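Local structure of DNA repair protein XRCC1 (Homo sapiens, 3K77) at residues 8-13 against 44-49; 17-22 against 32-37; 55-60 against 108-113. The protein acts, with the N-terminal domain described here as one part, as a scaffold that assembles DNA single-strand break repair complexes and binds poly-ADP-ribose. All blocks are in the same frame, centred on the assembly; numbering follows the deposited sequence.

Interaction 1 (8-13 against 44-49); sequences HVVSCS and SVVLQL
Val9 and Cys12 face the packed side of this strand pair: CG2 of Val9 meets CD2 of Leu47 at 3.6 Å, and SG of Cys12 lies against CG1 of Val45. With SG anti to the backbone N (chi1 180°), beside the carbonyl carbon, the sulfur is directed at that methyl. Ala21 and Trp33 close over this face, Ala21 on Val9 and Val45, Trp33 on Cys12 and Val45.

On the other face His8, Ser11 and Gln48 are partly exposed, while Val46 is buried between them, its CG1 against Val10 CB. The His8 ring leans obliquely on the aliphatic start of Gln48, ND1 lying 3.6 Å from CB. Gln48 bends at CG, which carries its amide away from the ring: NE2 donates to Leu49 O (2.7 Å) on an in-plane lone pair, and OE1 takes a weak bond from Arg127. Ser11 OG stands beside CG2 of Val46 and holds a water at 2.9 Å, which is weakly bonded to Ser44 OG.

Between the two faces runs the backbone ladder. Gln48 N points almost straight at His8 O (2.8 Å, 172°), and at the far end Ser13 N donates to Ser44 O. Midway, Val46 O receives Val10 N and Val46 N donates to Ser11 O. Two residues set against one shift the register, the signature of a classic beta bulge in an antiparallel strand pair.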
loop_
_atom_site.group_PDB
_atom_site.type_symbol
_atom_site.label_atom_id
_atom_site.label_comp_id
_atom_site.label_asym_id
_atom_site.label_seq_id
_atom_site.Cartn_x
_atom_site.Cartn_y
_atom_site.Cartn_z
ATOM N N HIS A 8 -9.747 9.961 -1.445
ATOM C CA HIS A 8 -10.031 9.649 -0.053
ATOM C C HIS A 8 -9.743 8.189 0.282
ATOM O O HIS A 8 -9.427 7.392 -0.602
ATOM C CB HIS A 8 -11.469 10.064 0.323
ATOM C CG HIS A 8 -12.524 9.050 -0.017
ATOM N ND1 HIS A 8 -13.042 8.904 -1.280
ATOM C CD2 HIS A 8 -13.181 8.156 0.766
ATOM C CE1 HIS A 8 -13.959 7.947 -1.274
ATOM N NE2 HIS A 8 -14.060 7.483 -0.047
ATOM N N VAL A 9 -9.798 7.868 1.572
ATOM C CA VAL A 9 -9.652 6.500 2.059
ATOM C C VAL A 9 -11.027 5.830 2.095
ATOM O O VAL A 9 -11.932 6.304 2.796
ATOM C CB VAL A 9 -9.045 6.487 3.477
ATOM C CG1 VAL A 9 -8.902 5.048 4.009
ATOM C CG2 VAL A 9 -7.709 7.215 3.474
ATOM N N VAL A 10 -11.187 4.749 1.328
ATOM C CA VAL A 10 -12.462 4.022 1.272
ATOM C C VAL A 10 -12.689 3.092 2.481
ATOM O O VAL A 10 -13.803 2.954 2.983
ATOM C CB VAL A 10 -12.578 3.174 -0.013
ATOM C CG1 VAL A 10 -13.865 2.375 0.014
ATOM C CG2 VAL A 10 -12.473 4.049 -1.264
ATOM N N SER A 11 -11.620 2.452 2.937
ATOM C CA SER A 11 -11.696 1.539 4.057
ATOM C C SER A 11 -10.288 1.369 4.590
ATOM O O SER A 11 -9.316 1.659 3.897
ATOM C CB SER A 11 -12.208 0.185 3.588
ATOM O OG SER A 11 -11.208 -0.467 2.814
ATOM N N CYS A 12 -10.189 0.894 5.826
ATOM C CA CYS A 12 -8.914 0.657 6.474
ATOM C C CYS A 12 -9.158 -0.385 7.535
ATOM O O CYS A 12 -10.074 -0.234 8.339
ATOM C CB CYS A 12 -8.399 1.935 7.123
ATOM S SG CYS A 12 -6.813 1.761 7.979
ATOM N N SER A 13 -8.358 -1.450 7.525
ATOM C CA SER A 13 -8.535 -2.551 8.473
ATOM C C SER A 13 -8.050 -2.191 9.883
ATOM O O SER A 13 -8.498 -2.766 10.868
ATOM C CB SER A 13 -7.826 -3.816 7.972
ATOM O OG SER A 13 -6.438 -3.789 8.288
ATOM N N SER A 44 -4.693 -3.313 6.207
ATOM C CA SER A 44 -5.161 -2.981 4.864
ATOM C C SER A 44 -5.820 -1.597 4.742
ATOM O O SER A 44 -6.459 -1.111 5.678
ATOM C CB SER A 44 -6.135 -4.069 4.396
ATOM O OG SER A 44 -6.388 -3.963 3.008
ATOM N N VAL A 45 -5.657 -0.970 3.574
ATOM C CA VAL A 45 -6.382 0.260 3.229
ATOM C C VAL A 45 -6.772 0.258 1.764
ATOM O O VAL A 45 -6.024 -0.199 0.908
ATOM C CB VAL A 45 -5.575 1.563 3.484
ATOM C CG1 VAL A 45 -5.341 1.775 4.958
ATOM C CG2 VAL A 45 -4.284 1.533 2.735
ATOM N N VAL A 46 -7.967 0.749 1.486
ATOM C CA VAL A 46 -8.380 0.997 0.125
ATOM C C VAL A 46 -8.418 2.509 -0.099
ATOM O O VAL A 46 -9.073 3.237 0.648
ATOM C CB VAL A 46 -9.743 0.377 -0.152
ATOM C CG1 VAL A 46 -10.192 0.701 -1.582
ATOM C CG2 VAL A 46 -9.669 -1.124 0.092
ATOM N N LEU A 47 -7.694 2.974 -1.115
ATOM C CA LEU A 47 -7.681 4.386 -1.474
ATOM C C LEU A 47 -8.448 4.628 -2.767
ATOM O O LEU A 47 -8.329 3.857 -3.716
ATOM C CB LEU A 47 -6.249 4.895 -1.606
ATOM C CG LEU A 47 -5.397 4.664 -0.361
ATOM C CD1 LEU A 47 -3.937 4.990 -0.637
ATOM C CD2 LEU A 47 -5.937 5.460 0.826
ATOM N N GLN A 48 -9.250 5.693 -2.781
ATOM C CA GLN A 48 -10.001 6.096 -3.967
ATOM C C GLN A 48 -9.229 7.146 -4.768
ATOM O O GLN A 48 -8.875 8.202 -4.235
ATOM C CB GLN A 48 -11.373 6.641 -3.567
ATOM C CG GLN A 48 -12.163 7.326 -4.686
ATOM C CD GLN A 48 -12.637 6.362 -5.765
ATOM O OE1 GLN A 48 -13.337 5.383 -5.487
ATOM N NE2 GLN A 48 -12.265 6.646 -7.011
ATOM N N LEU A 49 -8.966 6.852 -6.044
ATOM C CA LEU A 49 -8.355 7.827 -6.949
ATOM C C LEU A 49 -9.366 8.903 -7.355
ATOM O O LEU A 49 -10.567 8.659 -7.379
ATOM C CB LEU A 49 -7.819 7.154 -8.211
ATOM C CG LEU A 49 -7.098 5.802 -8.145
ATOM C CD1 LEU A 49 -6.347 5.564 -9.457
ATOM C CD2 LEU A 49 -6.138 5.715 -6.974
HETATM O O HOH W 1 -8.924 -1.819 3.881
#

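Interaction 2 (17-22 against 32-37); sequences STHCAE and KWRAAK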
loop_
_atom_site.group_PDB
_atom_site.type_symbol
_atom_site.label_atom_id
_atom_site.label_comp_id
_atom_site.label_asym_id
_atom_site.label_seq_id
_atom_site.Cartn_x
_atom_site.Cartn_y
_atom_site.Cartn_z
ATOM N N SER A 17 -4.170 6.705 15.729
ATOM C CA SER A 17 -4.855 7.997 15.870
ATOM C C SER A 17 -4.049 9.128 15.234
ATOM O O SER A 17 -4.607 10.101 14.696
ATOM C CB SER A 17 -5.158 8.318 17.339
ATOM O OG SER A 17 -4.096 7.912 18.177
ATOM N N THR A 18 -2.728 8.989 15.313
ATOM C CA THR A 18 -1.807 9.908 14.656
ATOM C C THR A 18 -1.372 9.394 13.272
ATOM O O THR A 18 -1.461 10.117 12.279
ATOM C CB THR A 18 -0.574 10.194 15.544
ATOM O OG1 THR A 18 -0.301 9.050 16.358
ATOM C CG2 THR A 18 -0.838 11.382 16.465
ATOM N N HIS A 19 -0.904 8.148 13.213
ATOM C CA HIS A 19 -0.511 7.532 11.948
ATOM C C HIS A 19 -1.715 6.832 11.328
ATOM O O HIS A 19 -1.828 5.601 11.366
ATOM C CB HIS A 19 0.632 6.539 12.167
ATOM C CG HIS A 19 1.635 6.997 13.177
ATOM N ND1 HIS A 19 2.511 8.044 12.935
ATOM C CD2 HIS A 19 1.891 6.587 14.441
ATOM C CE1 HIS A 19 3.259 8.246 14.001
ATOM N NE2 HIS A 19 2.908 7.369 14.933
ATOM N N CYS A 20 -2.612 7.634 10.762
ATOM C CA CYS A 20 -3.852 7.134 10.194
ATOM C C CYS A 20 -3.752 6.996 8.678
ATOM O O CYS A 20 -2.843 7.547 8.059
ATOM C CB CYS A 20 -4.997 8.065 10.576
ATOM S SG CYS A 20 -4.717 9.788 10.118
ATOM N N ALA A 21 -4.692 6.255 8.094
ATOM C CA ALA A 21 -4.722 5.997 6.658
ATOM C C ALA A 21 -4.718 7.274 5.798
ATOM O O ALA A 21 -4.121 7.306 4.712
ATOM C CB ALA A 21 -5.910 5.136 6.321
ATOM N N GLU A 22 -5.382 8.317 6.290
ATOM C CA GLU A 22 -5.499 9.576 5.567
ATOM C C GLU A 22 -4.130 10.133 5.166
ATOM O O GLU A 22 -4.010 10.874 4.184
ATOM C CB GLU A 22 -6.243 10.599 6.423
ATOM N N LYS A 32 2.816 9.159 8.246
ATOM C CA LYS A 32 2.774 7.710 8.097
ATOM C C LYS A 32 1.411 7.082 8.355
ATOM O O LYS A 32 0.548 7.663 9.000
ATOM C CB LYS A 32 3.830 7.083 9.015
ATOM C CG LYS A 32 5.226 7.518 8.658
ATOM C CD LYS A 32 6.270 7.048 9.648
ATOM C CE LYS A 32 7.637 7.581 9.230
ATOM N NZ LYS A 32 8.733 7.244 10.187
ATOM N N TRP A 33 1.224 5.876 7.840
ATOM C CA TRP A 33 0.086 5.071 8.239
ATOM C C TRP A 33 0.577 3.857 9.013
ATOM O O TRP A 33 1.447 3.121 8.536
ATOM C CB TRP A 33 -0.769 4.643 7.043
ATOM C CG TRP A 33 -1.691 3.487 7.358
ATOM C CD1 TRP A 33 -2.569 3.402 8.403
ATOM C CD2 TRP A 33 -1.823 2.256 6.627
ATOM N NE1 TRP A 33 -3.232 2.202 8.371
ATOM C CE2 TRP A 33 -2.791 1.475 7.288
ATOM C CE3 TRP A 33 -1.209 1.732 5.475
ATOM C CZ2 TRP A 33 -3.168 0.205 6.841
ATOM C CZ3 TRP A 33 -1.584 0.469 5.028
ATOM C CH2 TRP A 33 -2.551 -0.279 5.706
ATOM N N ARG A 34 0.013 3.653 10.204
ATOM C CA ARG A 34 0.398 2.532 11.046
ATOM C C ARG A 34 -0.812 1.866 11.684
ATOM O O ARG A 34 -1.889 2.477 11.788
ATOM C CB ARG A 34 1.346 2.991 12.134
ATOM C CG ARG A 34 2.765 3.190 11.700
ATOM C CD ARG A 34 3.629 2.965 12.920
ATOM N NE ARG A 34 4.968 3.511 12.789
ATOM C CZ ARG A 34 5.830 3.578 13.795
ATOM N NH1 ARG A 34 5.480 3.134 14.995
ATOM N NH2 ARG A 34 7.034 4.088 13.604
ATOM N N ALA A 35 -0.619 0.613 12.102
ATOM C CA ALA A 35 -1.673 -0.175 12.722
ATOM C C ALA A 35 -2.056 0.408 14.081
ATOM O O ALA A 35 -1.226 1.001 14.783
ATOM C CB ALA A 35 -1.248 -1.626 12.861
ATOM N N ALA A 36 -3.323 0.249 14.444
ATOM C CA ALA A 36 -3.801 0.769 15.706
ATOM C C ALA A 36 -3.027 0.079 16.805
ATOM O O ALA A 36 -2.766 0.657 17.856
ATOM C CB ALA A 36 -5.279 0.501 15.862
ATOM N N LYS A 37 -2.633 -1.160 16.537
ATOM C CA LYS A 37 -1.996 -1.981 17.549
ATOM C C LYS A 37 -0.840 -2.839 17.030
ATOM O O LYS A 37 -0.759 -3.184 15.846
ATOM C CB LYS A 37 -3.040 -2.863 18.255
ATOM C CG LYS A 37 -3.643 -2.193 19.465
ATOM C CD LYS A 37 -2.585 -1.320 20.119
ATOM C CE LYS A 37 -3.179 -0.350 21.097
ATOM N NZ LYS A 37 -3.561 -1.058 22.331
#
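A loop laid along a short edge strand is the contact here, with His19 against Lys32, Trp33 and Arg34 where strand 33-34 forms one border of a four-stranded antiparallel sheet. On its other side this strand bonds to Leu144 through Trp33; toward the loop, Arg34 N donates to His19 O at 2.9 Å. The bond is nearly straight at the hydrogen (170°), yet the donor stands well above the carbonyl plane.

His19 is the centre of an inverse gamma turn, which probably leaves its O turned toward Arg34; its CA also lies close to Lys32 O. Its side chain and that of Arg34 run side by side in the same direction, the two CB atoms 3.6 Å apart and the ring and guanidinium planes within 25° of each other. Arg34 spends its charge beyond the loop, in a salt bridge from NE to Asp63. One face of the His19 ring receives Thr18 OG1, offset toward the rim.

Trp33 meets the loop with the pyrrole part of its indole. Ala21 CB lies over one face, 4.3 Å from Trp33 CD1, while His19 O sits near the ring plane at the edge. CG of Trp33 lies anti to the backbone N (chi1 163°), which sets CD1 toward the loop, and its NE1 donates to Ser14 O.

Interaction 3 (55-60 against 108-113); sequences IHSVDI and VRMFGP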
loop_
_atom_site.group_PDB
_atom_site.type_symbol
_atom_site.label_atom_id
_atom_site.label_comp_id
_atom_site.label_asym_id
_atom_site.label_seq_id
_atom_site.Cartn_x
_atom_site.Cartn_y
_atom_site.Cartn_z
ATOM N N ILE A 55 -2.120 2.713 -14.041
ATOM C CA ILE A 55 -0.944 2.828 -13.186
ATOM C C ILE A 55 0.313 2.314 -13.879
ATOM O O ILE A 55 0.362 1.173 -14.353
ATOM C CB ILE A 55 -1.156 2.126 -11.831
ATOM C CG1 ILE A 55 -2.347 2.759 -11.100
ATOM C CG2 ILE A 55 0.115 2.200 -10.976
ATOM C CD1 ILE A 55 -3.010 1.833 -10.091
ATOM N N HIS A 56 1.322 3.182 -13.934
ATOM C CA HIS A 56 2.580 2.909 -14.618
ATOM C C HIS A 56 3.659 2.414 -13.642
ATOM O O HIS A 56 4.416 1.487 -13.928
ATOM C CB HIS A 56 3.038 4.191 -15.321
ATOM C CG HIS A 56 4.308 4.041 -16.097
ATOM N ND1 HIS A 56 4.335 3.565 -17.388
ATOM C CD2 HIS A 56 5.591 4.319 -15.768
ATOM C CE1 HIS A 56 5.585 3.545 -17.823
ATOM N NE2 HIS A 56 6.365 3.999 -16.858
ATOM N N SER A 57 3.686 3.038 -12.473
ATOM C CA SER A 57 4.723 2.813 -11.486
ATOM C C SER A 57 4.172 2.979 -10.069
ATOM O O SER A 57 3.166 3.672 -9.849
ATOM C CB SER A 57 5.855 3.808 -11.713
ATOM O OG SER A 57 6.559 4.063 -10.508
ATOM N N VAL A 58 4.847 2.347 -9.112
ATOM C CA VAL A 58 4.427 2.384 -7.714
ATOM C C VAL A 58 5.641 2.494 -6.790
ATOM O O VAL A 58 6.509 1.614 -6.789
ATOM C CB VAL A 58 3.629 1.111 -7.333
ATOM C CG1 VAL A 58 3.170 1.176 -5.886
ATOM C CG2 VAL A 58 2.445 0.918 -8.264
ATOM N N ASP A 59 5.713 3.577 -6.020
ATOM C CA ASP A 59 6.758 3.709 -5.006
ATOM C C ASP A 59 6.140 3.380 -3.662
ATOM O O ASP A 59 5.035 3.826 -3.356
ATOM C CB ASP A 59 7.342 5.123 -4.946
ATOM C CG ASP A 59 7.582 5.721 -6.311
ATOM O OD1 ASP A 59 7.908 4.963 -7.257
ATOM O OD2 ASP A 59 7.451 6.960 -6.433
ATOM N N ILE A 60 6.863 2.614 -2.858
ATOM C CA ILE A 60 6.401 2.227 -1.541
ATOM C C ILE A 60 7.480 2.628 -0.556
ATOM O O ILE A 60 8.642 2.246 -0.709
ATOM C CB ILE A 60 6.213 0.693 -1.436
ATOM C CG1 ILE A 60 5.406 0.149 -2.620
ATOM C CG2 ILE A 60 5.551 0.317 -0.121
ATOM C CD1 ILE A 60 3.979 -0.166 -2.307
ATOM N N VAL A 108 12.561 2.089 1.139
ATOM C CA VAL A 108 11.667 2.482 0.046
ATOM C C VAL A 108 12.019 1.781 -1.271
ATOM O O VAL A 108 13.182 1.716 -1.675
ATOM C CB VAL A 108 11.598 4.029 -0.136
ATOM C CG1 VAL A 108 12.752 4.694 0.541
ATOM C CG2 VAL A 108 11.548 4.404 -1.600
ATOM N N ARG A 109 11.002 1.253 -1.931
ATOM C CA ARG A 109 11.207 0.472 -3.134
ATOM C C ARG A 109 10.287 0.942 -4.238
ATOM O O ARG A 109 9.083 1.129 -4.025
ATOM C CB ARG A 109 10.949 -1.011 -2.858
ATOM C CG ARG A 109 11.936 -1.654 -1.903
ATOM C CD ARG A 109 11.786 -3.165 -1.932
ATOM N NE ARG A 109 12.034 -3.683 -3.278
ATOM C CZ ARG A 109 11.585 -4.854 -3.720
ATOM N NH1 ARG A 109 10.854 -5.631 -2.927
ATOM N NH2 ARG A 109 11.855 -5.240 -4.961
ATOM N N MET A 110 10.874 1.113 -5.418
ATOM C CA MET A 110 10.155 1.551 -6.604
ATOM C C MET A 110 9.821 0.366 -7.525
ATOM O O MET A 110 10.660 -0.515 -7.749
ATOM C CB MET A 110 11.021 2.557 -7.337
ATOM C CG MET A 110 10.275 3.523 -8.200
ATOM S SD MET A 110 11.362 4.206 -9.461
ATOM C CE MET A 110 11.726 2.728 -10.412
ATOM N N PHE A 111 8.604 0.351 -8.062
ATOM C CA PHE A 111 8.161 -0.740 -8.926
ATOM C C PHE A 111 7.622 -0.193 -10.249
ATOM O O PHE A 111 6.527 0.345 -10.319
ATOM C CB PHE A 111 7.103 -1.594 -8.220
ATOM C CG PHE A 111 7.542 -2.134 -6.891
ATOM C CD1 PHE A 111 7.326 -1.409 -5.725
ATOM C CD2 PHE A 111 8.168 -3.368 -6.807
ATOM C CE1 PHE A 111 7.732 -1.907 -4.487
ATOM C CE2 PHE A 111 8.571 -3.881 -5.580
ATOM C CZ PHE A 111 8.350 -3.147 -4.414
ATOM N N GLY A 112 8.419 -0.333 -11.296
ATOM C CA GLY A 112 8.074 0.151 -12.614
ATOM C C GLY A 112 7.162 -0.813 -13.331
ATOM O O GLY A 112 6.757 -1.818 -12.747
ATOM N N PRO A 113 6.851 -0.524 -14.608
ATOM C CA PRO A 113 5.879 -1.277 -15.411
ATOM C C PRO A 113 6.235 -2.755 -15.530
ATOM O O PRO A 113 5.329 -3.586 -15.668
ATOM C CB PRO A 113 5.962 -0.612 -16.789
ATOM C CG PRO A 113 6.644 0.700 -16.564
ATOM C CD PRO A 113 7.558 0.489 -15.406
#
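The imidazole of His56 is overlapped by Pro113, whose CG sits over one ring face 3.5 Å from the centroid and 24° off the normal, a CH-pi contact displaced toward the rim. CG of His56 is anti to the backbone N (chi1 -178°), which carries the ring out to Pro113. The overlap marks the end of an antiparallel ladder: strands 57-60 and 108-111 run at 174° to each other, and strand 108-111 is one of the two outermost strands of the four-stranded sheet in this beta-sandwich domain. His56 and Ser57 both face His150 of strand 143-150, a classic beta bulge just where the ladder gives way. An alanine in place of His56 would remove the ring and is likely to leave Pro113 CG without the surface it rests on, opening a gap beside the strand end.

Further in, two hydrogen-bonded pairs hold the strands. Val58 and Phe111 exchange bonds of 2.9 Å (Val58 N to Phe111 O) and 2.8 Å (Phe111 N to Val58 O), and Ile60 and Arg109 are joined by a similar reciprocal pair. Asp59 and Met110, on the other face, lie alongside one another and point the same way; Asp59 OD2 is claimed by His150 and by a salt bridge to Arg148.

Val58, Ile60 and Phe111 share the inner face, where Ile60 touches strand 67-73 and Phe111 touches strand 85-92 of the opposing sheet. Arg109 folds its guanidinium over CE2 of Phe111 while NH1 bonds to Ser92 O. The phenyl ring turns its edge to Ile60, diagonally across the ladder, with CE1 of Phe111 3.6 Å from CG1 of Ile60.

From the N terminus, strand 6-12 enters first, and its pairing with 44-49 in interaction 1 closes the first loop. Within that loop, interaction 2 closes a shorter one, folding 17-22 back onto 32-37. The two touch: CZ2 of Trp33 and CB of Ala21 both pack on CG1 of Val45, so the edge of the four-stranded sheet is joined to the larger sheet. Interaction 3 follows in series, its long connection carrying strands 67-73 and 85-92. Its centre is about 22 Å from that of interaction 2, yet both reach the four-stranded sheet, at its two outermost strands, 33-34 and 108-111.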